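Local coordinates for putative nucleic acid-binding lipoprotein (Klebsiella pneumoniae subsp. pneumoniae MGH 78578, PDB 3F1Z) that is of unknown function but, as a putative lipoprotein with an OB-fold, possibly binds nucleic acid, at residues Val52-Ile58 against Gly106-Val112; Phe32-Thr37 against Asp85-Thr89; His95-Asp99 against Asn128-Val132. All coordinates share one frame; numbering follows the deposited sequence.

Overall arrangement
Contact 1 is the core of the three: it pairs strands 51-65 and 108-114 through main-chain bonds, with most of its residues buried. Contacts 2 and 3 are smaller and lie on opposite sides of the chain's centre, about 21 Å apart between their centres, and each sets a helix against the same curled sheet. In contact 2, which is partly buried, helix 29-38 brings mainly apolar side chains, and Val54 CG1 of contact 1 reaches Leu88 CD2 at 3.6 Å. Contact 3, at the surface, relies on a carboxylate meeting main-chain N-H; its strand 129-131 is the sheet neighbour of strand 108-114, so it continues the sheet from contact 1.

Contact 1: Val52-Ile58 against Gly106-Val112; sequences VKVRGVI and GSVATIV
The shortest polar bond between Val52-Ile58 and Gly106-Val112 runs from Gly106 N to Ile58 O, 2.7 Å and nearly straight at 175°. Beside it Ile58 N reaches Ser107 O, so Ile58 uses both its main-chain groups where the partner chain leaves the loop. Further along, Gly56 and Ala109 form one hydrogen-bonded pair, with Ala109 N to Gly56 O at 2.8 Å, and Val54 and Ile111 form another. The strand axes approach to 4.6 Å at 144°, antiparallel but strongly twisted, as expected in the curled sheet of an OB-fold, to which the tRNA_anti-like family belongs. Side chains alternate between two faces. On one, Lys53 CG, anti to the backbone N (chi1 -174°), rests 3.5 Å from Thr110 CG2 and also touches Val112 CG2, while its amine goes on to Val21 O. Arg55, extended from CG to NE, passes Thr110 OG1, and Val108 CG1 lies over one guanidinium face, toward its rim; Arg55 NH1 forms a salt bridge with Glu80. Val57 CG2 meets Val108 CG2 at 3.8 Å, the two side chains at about a right angle. On the face of Val54, Ala109 and Ile111, Ile58 CG1 reaches Ala109 CB, and Ile58 CD1 lies 4.2 Å from Ile111 CD1.

Contact 2: Phe32-Thr37 against Asp85-Thr89; sequences FLQPFT and DKRLT
Apolar packing joins Phe32 and Leu33 of helix 29-38 to Lys86 and Leu88, where the chain runs into strand 88-93. Leu88 CD1 comes to the edge of the Phe32 ring, in its plane, 3.8 Å from CE2, and the two side chains meet at about a right angle. With Leu88 CG anti to the backbone N (chi1 176°), both methyl groups are turned toward the ring and approach its CD2 at 4.1 Å. Leu33 divides its branches between two partners: CD2 lies 4.2 Å from Leu88 CD1, whereas CD1 touches Lys86 CB at 3.8 Å, at the root of the lysine chain. Val54 lies against Leu88 and Val52 against Phe32, which extends this packing to strand 51-65, and Tyr47 meets Phe32 edge-to-face.

The polar part is smaller. Lys86, extended beyond CG, reaches across to the helix to place NZ 3.2 Å from Thr37 OG1, which accepts its hydrogen bond. The same hydroxyl donates to Leu33 O at 3.0 Å, from above the carbonyl plane (54° out of it). Leu33 O also accepts from Thr37 N, so main chain and hydroxyl of one residue grip the same carbonyl oxygen.

Apolar residues of a helix laid against a strand are typical of helix-on-sheet packing, here against the curled sheet of an OB-fold, to which this protein adds the Lys86-Thr37 bond.

Contact 3: His95-Asp99 against Asn128-Val132; sequences HNSAD and NPKVV
Helix 97-100 brings its first turn close to strand 129-131, with Asp99 CA and Val131 CA 6.0 Å apart, three residues after the corner at Asn128. Asp99 carries the contact: Val131 N donates to its OD2 at 2.9 Å, nearly straight at 170°. The carboxylate is met from above its plane, the donor lying 53° out of it. Asn96 ND2 donates to the same oxygen at 3.1 Å from the opposite face, along a more bent path (141°). Asn96 occupies the N-cap position, and CG anti to its backbone N carries the amide toward the strand. There ND2 also lies 2.9 Å from Pro129 O. Thus the amide nitrogen sits between the Asp99 carboxylate and the strand's main chain.

The apolar share is small. The side chains of Asp99 and Val131 run past one another from opposite ends, with Val131 CG2 3.8 Å from Asp99 CB. Phe92 of strand 88-93 touches both side chains, and Leu103 also packs on Val131. The CB of Lys130 points away from the helix, and its amine forms a salt bridge with Asp18. The contact thereby joins the short helix between strands 88-93 and 108-114 to the last strand of the chain, 129-131, which pairs with strand 108-114.

Two N-H donors on opposite faces of one carboxylate oxygen would limit how far the Asp99 carboxylate can tilt, and their partial positive charges would be expected to favour its ionised form.

Contact 1: Val52-Ile58 against Gly106-Val112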
loop_
_atom_site.group_PDB
_atom_site.type_symbol
_atom_site.label_atom_id
_atom_site.label_comp_id
_atom_site.label_asym_id
_atom_site.label_seq_id
_atom_site.Cartn_x
_atom_site.Cartn_y
_atom_site.Cartn_z
ATOM N N VAL A 52 1.496 0.599 -8.069
ATOM C CA VAL A 52 0.654 -0.557 -8.120
ATOM C C VAL A 52 -0.688 -0.228 -7.480
ATOM O O VAL A 52 -0.753 0.608 -6.594
ATOM C CB VAL A 52 1.330 -1.777 -7.470
ATOM C CG1 VAL A 52 2.599 -2.187 -8.304
ATOM C CG2 VAL A 52 1.634 -1.523 -6.028
ATOM N N LYS A 53 -1.744 -0.885 -7.957
ATOM C CA LYS A 53 -3.115 -0.719 -7.464
ATOM C C LYS A 53 -3.502 -2.046 -6.804
ATOM O O LYS A 53 -3.645 -3.086 -7.482
ATOM C CB LYS A 53 -4.041 -0.339 -8.635
ATOM C CG LYS A 53 -5.438 -0.004 -8.191
ATOM C CD LYS A 53 -6.269 0.720 -9.243
ATOM C CE LYS A 53 -6.853 -0.178 -10.266
ATOM N NZ LYS A 53 -7.854 0.560 -11.114
ATOM N N VAL A 54 -3.611 -2.041 -5.480
ATOM C CA VAL A 54 -3.820 -3.289 -4.701
ATOM C C VAL A 54 -5.147 -3.229 -3.965
ATOM O O VAL A 54 -5.476 -2.223 -3.337
ATOM C CB VAL A 54 -2.675 -3.516 -3.691
ATOM C CG1 VAL A 54 -2.827 -4.880 -2.924
ATOM C CG2 VAL A 54 -1.326 -3.449 -4.380
ATOM N N ARG A 55 -5.906 -4.319 -4.050
ATOM C CA ARG A 55 -7.222 -4.437 -3.425
ATOM C C ARG A 55 -7.106 -5.399 -2.257
ATOM O O ARG A 55 -6.387 -6.391 -2.347
ATOM C CB ARG A 55 -8.199 -4.953 -4.457
ATOM C CG ARG A 55 -9.613 -5.211 -3.993
ATOM C CD ARG A 55 -10.440 -5.472 -5.235
ATOM N NE ARG A 55 -11.839 -5.699 -4.955
ATOM C CZ ARG A 55 -12.300 -6.873 -4.612
ATOM N NH1 ARG A 55 -11.451 -7.851 -4.523
ATOM N NH2 ARG A 55 -13.567 -7.069 -4.353
ATOM N N GLY A 56 -7.808 -5.114 -1.164
ATOM C CA GLY A 56 -7.686 -5.922 0.068
ATOM C C GLY A 56 -8.579 -5.423 1.191
ATOM O O GLY A 56 -9.358 -4.515 1.009
ATOM N N VAL A 57 -8.479 -6.051 2.351
ATOM C CA VAL A 57 -9.272 -5.669 3.488
ATOM C C VAL A 57 -8.367 -4.937 4.452
ATOM O O VAL A 57 -7.317 -5.444 4.841
ATOM C CB VAL A 57 -9.931 -6.878 4.217
ATOM C CG1 VAL A 57 -10.671 -6.389 5.433
ATOM C CG2 VAL A 57 -10.899 -7.610 3.316
ATOM N N ILE A 58 -8.801 -3.741 4.839
ATOM C CA ILE A 58 -8.072 -2.921 5.750
ATOM C C ILE A 58 -8.257 -3.535 7.131
ATOM O O ILE A 58 -9.385 -3.786 7.546
ATOM C CB ILE A 58 -8.580 -1.477 5.728
ATOM C CG1 ILE A 58 -8.390 -0.884 4.325
ATOM C CG2 ILE A 58 -7.836 -0.617 6.780
ATOM C CD1 ILE A 58 -6.943 -0.972 3.774
ATOM N N GLY A 106 -11.866 -3.488 8.467
ATOM C CA GLY A 106 -12.856 -4.496 8.135
ATOM C C GLY A 106 -13.499 -4.283 6.763
ATOM O O GLY A 106 -14.247 -5.144 6.308
ATOM N N SER A 107 -13.213 -3.146 6.104
ATOM C CA SER A 107 -13.775 -2.835 4.782
ATOM C C SER A 107 -12.757 -3.054 3.683
ATOM O O SER A 107 -11.554 -2.785 3.852
ATOM C CB SER A 107 -14.242 -1.390 4.704
ATOM O OG SER A 107 -15.409 -1.193 5.483
ATOM N N VAL A 108 -13.245 -3.560 2.560
ATOM C CA VAL A 108 -12.403 -3.785 1.406
ATOM C C VAL A 108 -12.058 -2.421 0.837
ATOM O O VAL A 108 -12.883 -1.528 0.847
ATOM C CB VAL A 108 -13.135 -4.666 0.342
ATOM C CG1 VAL A 108 -12.357 -4.752 -0.938
ATOM C CG2 VAL A 108 -13.393 -6.054 0.884
ATOM N N ALA A 109 -10.828 -2.222 0.400
ATOM C CA ALA A 109 -10.447 -0.970 -0.253
ATOM C C ALA A 109 -9.447 -1.278 -1.352
ATOM O O ALA A 109 -8.872 -2.357 -1.370
ATOM C CB ALA A 109 -9.841 0.011 0.722
ATOM N N THR A 110 -9.240 -0.304 -2.232
ATOM C CA THR A 110 -8.286 -0.376 -3.303
ATOM C C THR A 110 -7.487 0.878 -3.203
ATOM O O THR A 110 -8.039 1.978 -3.197
ATOM C CB THR A 110 -8.960 -0.437 -4.675
ATOM O OG1 THR A 110 -9.865 -1.535 -4.687
ATOM C CG2 THR A 110 -7.916 -0.644 -5.812
ATOM N N ILE A 111 -6.171 0.710 -3.158
ATOM C CA ILE A 111 -5.245 1.808 -2.988
ATOM C C ILE A 111 -4.088 1.699 -3.975
ATOM O O ILE A 111 -3.539 0.616 -4.200
ATOM C CB ILE A 111 -4.694 1.778 -1.554
ATOM C CG1 ILE A 111 -5.859 1.755 -0.550
ATOM C CG2 ILE A 111 -3.736 2.965 -1.284
ATOM C CD1 ILE A 111 -5.458 1.771 0.915
ATOM N N VAL A 112 -3.763 2.818 -4.610
ATOM C CA VAL A 112 -2.633 2.925 -5.515
ATOM C C VAL A 112 -1.484 3.445 -4.674
ATOM O O VAL A 112 -1.677 4.360 -3.884
ATOM C CB VAL A 112 -2.878 3.918 -6.631
ATOM C CG1 VAL A 112 -1.587 4.051 -7.569
ATOM C CG2 VAL A 112 -3.968 3.441 -7.419
#

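Contact 2: Phe32-Thr37 against Asp85-Thr89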
loop_
_atom_site.group_PDB
_atom_site.type_symbol
_atom_site.label_atom_id
_atom_site.label_comp_id
_atom_site.label_asym_id
_atom_site.label_seq_id
_atom_site.Cartn_x
_atom_site.Cartn_y
_atom_site.Cartn_z
ATOM N N PHE A 32 0.460 -9.248 -5.492
ATOM C CA PHE A 32 1.527 -8.299 -5.411
ATOM C C PHE A 32 2.685 -8.793 -4.533
ATOM O O PHE A 32 3.845 -8.508 -4.824
ATOM C CB PHE A 32 1.005 -6.968 -4.901
ATOM C CG PHE A 32 2.087 -5.985 -4.647
ATOM C CD1 PHE A 32 2.878 -5.561 -5.678
ATOM C CD2 PHE A 32 2.317 -5.506 -3.394
ATOM C CE1 PHE A 32 3.849 -4.674 -5.480
ATOM C CE2 PHE A 32 3.322 -4.617 -3.177
ATOM C CZ PHE A 32 4.096 -4.198 -4.226
ATOM N N LEU A 33 2.382 -9.508 -3.460
ATOM C CA LEU A 33 3.437 -10.004 -2.575
ATOM C C LEU A 33 4.135 -11.271 -3.062
ATOM O O LEU A 33 5.219 -11.607 -2.584
ATOM C CB LEU A 33 2.929 -10.185 -1.143
ATOM C CG LEU A 33 2.499 -8.884 -0.441
ATOM C CD1 LEU A 33 2.184 -9.213 1.012
ATOM C CD2 LEU A 33 3.497 -7.803 -0.483
ATOM N N GLN A 34 3.581 -11.950 -4.027
ATOM C CA GLN A 34 4.189 -13.207 -4.482
ATOM C C GLN A 34 5.682 -13.097 -4.853
ATOM O O GLN A 34 6.484 -13.870 -4.378
ATOM C CB GLN A 34 3.371 -13.825 -5.621
ATOM C CG GLN A 34 3.919 -15.116 -6.221
ATOM C CD GLN A 34 4.101 -16.250 -5.185
ATOM O OE1 GLN A 34 3.393 -16.304 -4.155
ATOM N NE2 GLN A 34 5.066 -17.175 -5.465
ATOM N N PRO A 35 6.051 -12.116 -5.673
ATOM C CA PRO A 35 7.461 -11.957 -6.032
ATOM C C PRO A 35 8.353 -11.643 -4.836
ATOM O O PRO A 35 9.473 -12.083 -4.822
ATOM C CB PRO A 35 7.457 -10.755 -7.006
ATOM C CG PRO A 35 6.090 -10.603 -7.414
ATOM C CD PRO A 35 5.219 -11.080 -6.307
ATOM N N PHE A 36 7.848 -10.865 -3.875
ATOM C CA PHE A 36 8.609 -10.533 -2.659
ATOM C C PHE A 36 8.809 -11.773 -1.787
ATOM O O PHE A 36 9.810 -11.907 -1.051
ATOM C CB PHE A 36 7.932 -9.396 -1.857
ATOM C CG PHE A 36 7.922 -8.052 -2.593
ATOM C CD1 PHE A 36 6.926 -7.746 -3.494
ATOM C CD2 PHE A 36 8.946 -7.141 -2.410
ATOM C CE1 PHE A 36 6.954 -6.549 -4.180
ATOM C CE2 PHE A 36 8.985 -5.945 -3.083
ATOM C CZ PHE A 36 8.015 -5.638 -3.976
ATOM N N THR A 37 7.872 -12.691 -1.872
ATOM C CA THR A 37 7.959 -13.945 -1.118
ATOM C C THR A 37 9.114 -14.785 -1.693
ATOM O O THR A 37 9.848 -15.426 -0.951
ATOM C CB THR A 37 6.564 -14.672 -1.138
ATOM O OG1 THR A 37 5.581 -13.793 -0.523
ATOM C CG2 THR A 37 6.594 -16.039 -0.430
ATOM N N ASP A 85 -1.075 -14.843 4.364
ATOM C CA ASP A 85 -1.245 -14.270 5.706
ATOM C C ASP A 85 -0.405 -13.006 5.896
ATOM O O ASP A 85 -0.493 -12.335 6.914
ATOM C CB ASP A 85 -0.990 -15.311 6.826
ATOM C CG ASP A 85 0.265 -16.204 6.594
ATOM O OD1 ASP A 85 1.284 -15.733 6.012
ATOM O OD2 ASP A 85 0.217 -17.398 7.046
ATOM N N LYS A 86 0.385 -12.662 4.889
ATOM C CA LYS A 86 1.210 -11.494 4.955
ATOM C C LYS A 86 0.386 -10.234 4.720
ATOM O O LYS A 86 -0.527 -10.228 3.900
ATOM C CB LYS A 86 2.344 -11.588 3.933
ATOM C CG LYS A 86 3.356 -12.676 4.253
ATOM C CD LYS A 86 4.527 -12.700 3.238
ATOM C CE LYS A 86 5.474 -13.878 3.558
ATOM N NZ LYS A 86 6.523 -14.091 2.509
ATOM N N ARG A 87 0.724 -9.162 5.428
ATOM C CA ARG A 87 0.024 -7.909 5.288
ATOM C C ARG A 87 0.815 -6.908 4.459
ATOM O O ARG A 87 2.060 -6.941 4.419
ATOM C CB ARG A 87 -0.209 -7.285 6.650
ATOM C CG ARG A 87 -0.840 -8.164 7.727
ATOM C CD ARG A 87 -1.964 -9.057 7.226
ATOM N NE ARG A 87 -2.923 -9.368 8.296
ATOM C CZ ARG A 87 -3.653 -10.470 8.386
ATOM N NH1 ARG A 87 -3.503 -11.461 7.515
ATOM N NH2 ARG A 87 -4.500 -10.595 9.394
ATOM N N LEU A 88 0.099 -5.996 3.809
ATOM C CA LEU A 88 0.738 -4.949 3.042
ATOM C C LEU A 88 0.431 -3.641 3.784
ATOM O O LEU A 88 -0.713 -3.453 4.238
ATOM C CB LEU A 88 0.148 -4.943 1.651
ATOM C CG LEU A 88 0.607 -3.862 0.680
ATOM C CD1 LEU A 88 2.085 -3.990 0.373
ATOM C CD2 LEU A 88 -0.258 -3.945 -0.574
ATOM N N THR A 89 1.416 -2.756 3.925
ATOM C CA THR A 89 1.183 -1.490 4.592
ATOM C C THR A 89 1.416 -0.364 3.601
ATOM O O THR A 89 2.182 -0.524 2.645
ATOM C CB THR A 89 2.143 -1.258 5.754
ATOM O OG1 THR A 89 3.496 -1.381 5.228
ATOM C CG2 THR A 89 1.912 -2.273 6.903
#

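Contact 3: His95-Asp99 against Asn128-Val132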
loop_
_atom_site.group_PDB
_atom_site.type_symbol
_atom_site.label_atom_id
_atom_site.label_comp_id
_atom_site.label_asym_id
_atom_site.label_seq_id
_atom_site.Cartn_x
_atom_site.Cartn_y
_atom_site.Cartn_z
ATOM N N HIS A 95 -0.748 15.273 4.497
ATOM C CA HIS A 95 -1.524 15.968 3.477
ATOM C C HIS A 95 -2.616 15.086 2.863
ATOM O O HIS A 95 -3.432 15.575 2.096
ATOM C CB HIS A 95 -0.601 16.490 2.366
ATOM C CG HIS A 95 0.174 15.413 1.696
ATOM N ND1 HIS A 95 -0.104 14.991 0.414
ATOM C CD2 HIS A 95 1.185 14.635 2.140
ATOM C CE1 HIS A 95 0.714 14.000 0.093
ATOM N NE2 HIS A 95 1.506 13.770 1.123
ATOM N N ASN A 96 -2.640 13.803 3.200
ATOM C CA ASN A 96 -3.641 12.938 2.629
ATOM C C ASN A 96 -4.492 12.332 3.727
ATOM O O ASN A 96 -4.895 11.166 3.661
ATOM C CB ASN A 96 -3.014 11.872 1.694
ATOM C CG ASN A 96 -4.013 11.378 0.655
ATOM O OD1 ASN A 96 -5.154 11.909 0.576
ATOM N ND2 ASN A 96 -3.635 10.352 -0.129
ATOM N N SER A 97 -4.804 13.138 4.737
ATOM C CA SER A 97 -5.589 12.641 5.827
ATOM C C SER A 97 -7.040 12.425 5.399
ATOM O O SER A 97 -7.715 11.567 5.959
ATOM C CB SER A 97 -5.436 13.514 7.089
ATOM O OG SER A 97 -6.010 14.762 6.952
ATOM N N ALA A 98 -7.524 13.165 4.413
ATOM C CA ALA A 98 -8.888 12.928 3.892
ATOM C C ALA A 98 -9.055 11.473 3.407
ATOM O O ALA A 98 -10.076 10.820 3.680
ATOM C CB ALA A 98 -9.215 13.878 2.761
ATOM N N ASP A 99 -8.070 10.951 2.693
ATOM C CA ASP A 99 -8.221 9.603 2.191
ATOM C C ASP A 99 -8.244 8.622 3.346
ATOM O O ASP A 99 -9.056 7.679 3.351
ATOM C CB ASP A 99 -7.085 9.200 1.267
ATOM C CG ASP A 99 -7.283 9.602 -0.191
ATOM O OD1 ASP A 99 -8.269 10.285 -0.544
ATOM O OD2 ASP A 99 -6.374 9.203 -0.981
ATOM N N ASN A 128 3.339 7.422 -0.988
ATOM C CA ASN A 128 2.494 8.392 -1.761
ATOM C C ASN A 128 1.166 7.824 -2.229
ATOM O O ASN A 128 0.788 7.974 -3.353
ATOM C CB ASN A 128 3.260 8.943 -2.935
ATOM C CG ASN A 128 4.518 9.648 -2.499
ATOM O OD1 ASN A 128 4.483 10.546 -1.628
ATOM N ND2 ASN A 128 5.664 9.254 -3.091
ATOM N N PRO A 129 0.451 7.160 -1.336
ATOM C CA PRO A 129 -0.704 6.456 -1.798
ATOM C C PRO A 129 -1.889 7.277 -2.100
ATOM O O PRO A 129 -1.999 8.405 -1.624
ATOM C CB PRO A 129 -1.035 5.507 -0.635
ATOM C CG PRO A 129 -0.038 5.743 0.387
ATOM C CD PRO A 129 0.684 6.976 0.097
ATOM N N LYS A 130 -2.823 6.661 -2.814
ATOM C CA LYS A 130 -4.076 7.320 -3.202
ATOM C C LYS A 130 -5.206 6.292 -3.110
ATOM O O LYS A 130 -5.132 5.217 -3.729
ATOM C CB LYS A 130 -3.948 7.871 -4.624
ATOM C CG LYS A 130 -5.104 8.715 -5.106
ATOM C CD LYS A 130 -5.033 8.932 -6.681
ATOM C CE LYS A 130 -6.086 9.899 -7.282
ATOM N NZ LYS A 130 -5.800 10.076 -8.821
ATOM N N VAL A 131 -6.218 6.581 -2.296
ATOM C CA VAL A 131 -7.328 5.660 -2.189
ATOM C C VAL A 131 -8.216 5.815 -3.419
ATOM O O VAL A 131 -8.656 6.906 -3.723
ATOM C CB VAL A 131 -8.143 5.859 -0.903
ATOM C CG1 VAL A 131 -9.452 4.981 -0.954
ATOM C CG2 VAL A 131 -7.285 5.532 0.338
ATOM N N VAL A 132 -8.447 4.719 -4.130
ATOM C CA VAL A 132 -9.224 4.722 -5.365
ATOM C C VAL A 132 -10.683 4.526 -5.035
ATOM O O VAL A 132 -11.514 5.351 -5.401
ATOM C CB VAL A 132 -8.773 3.590 -6.297
ATOM C CG1 VAL A 132 -9.652 3.549 -7.543
ATOM C CG2 VAL A 132 -7.286 3.754 -6.638
#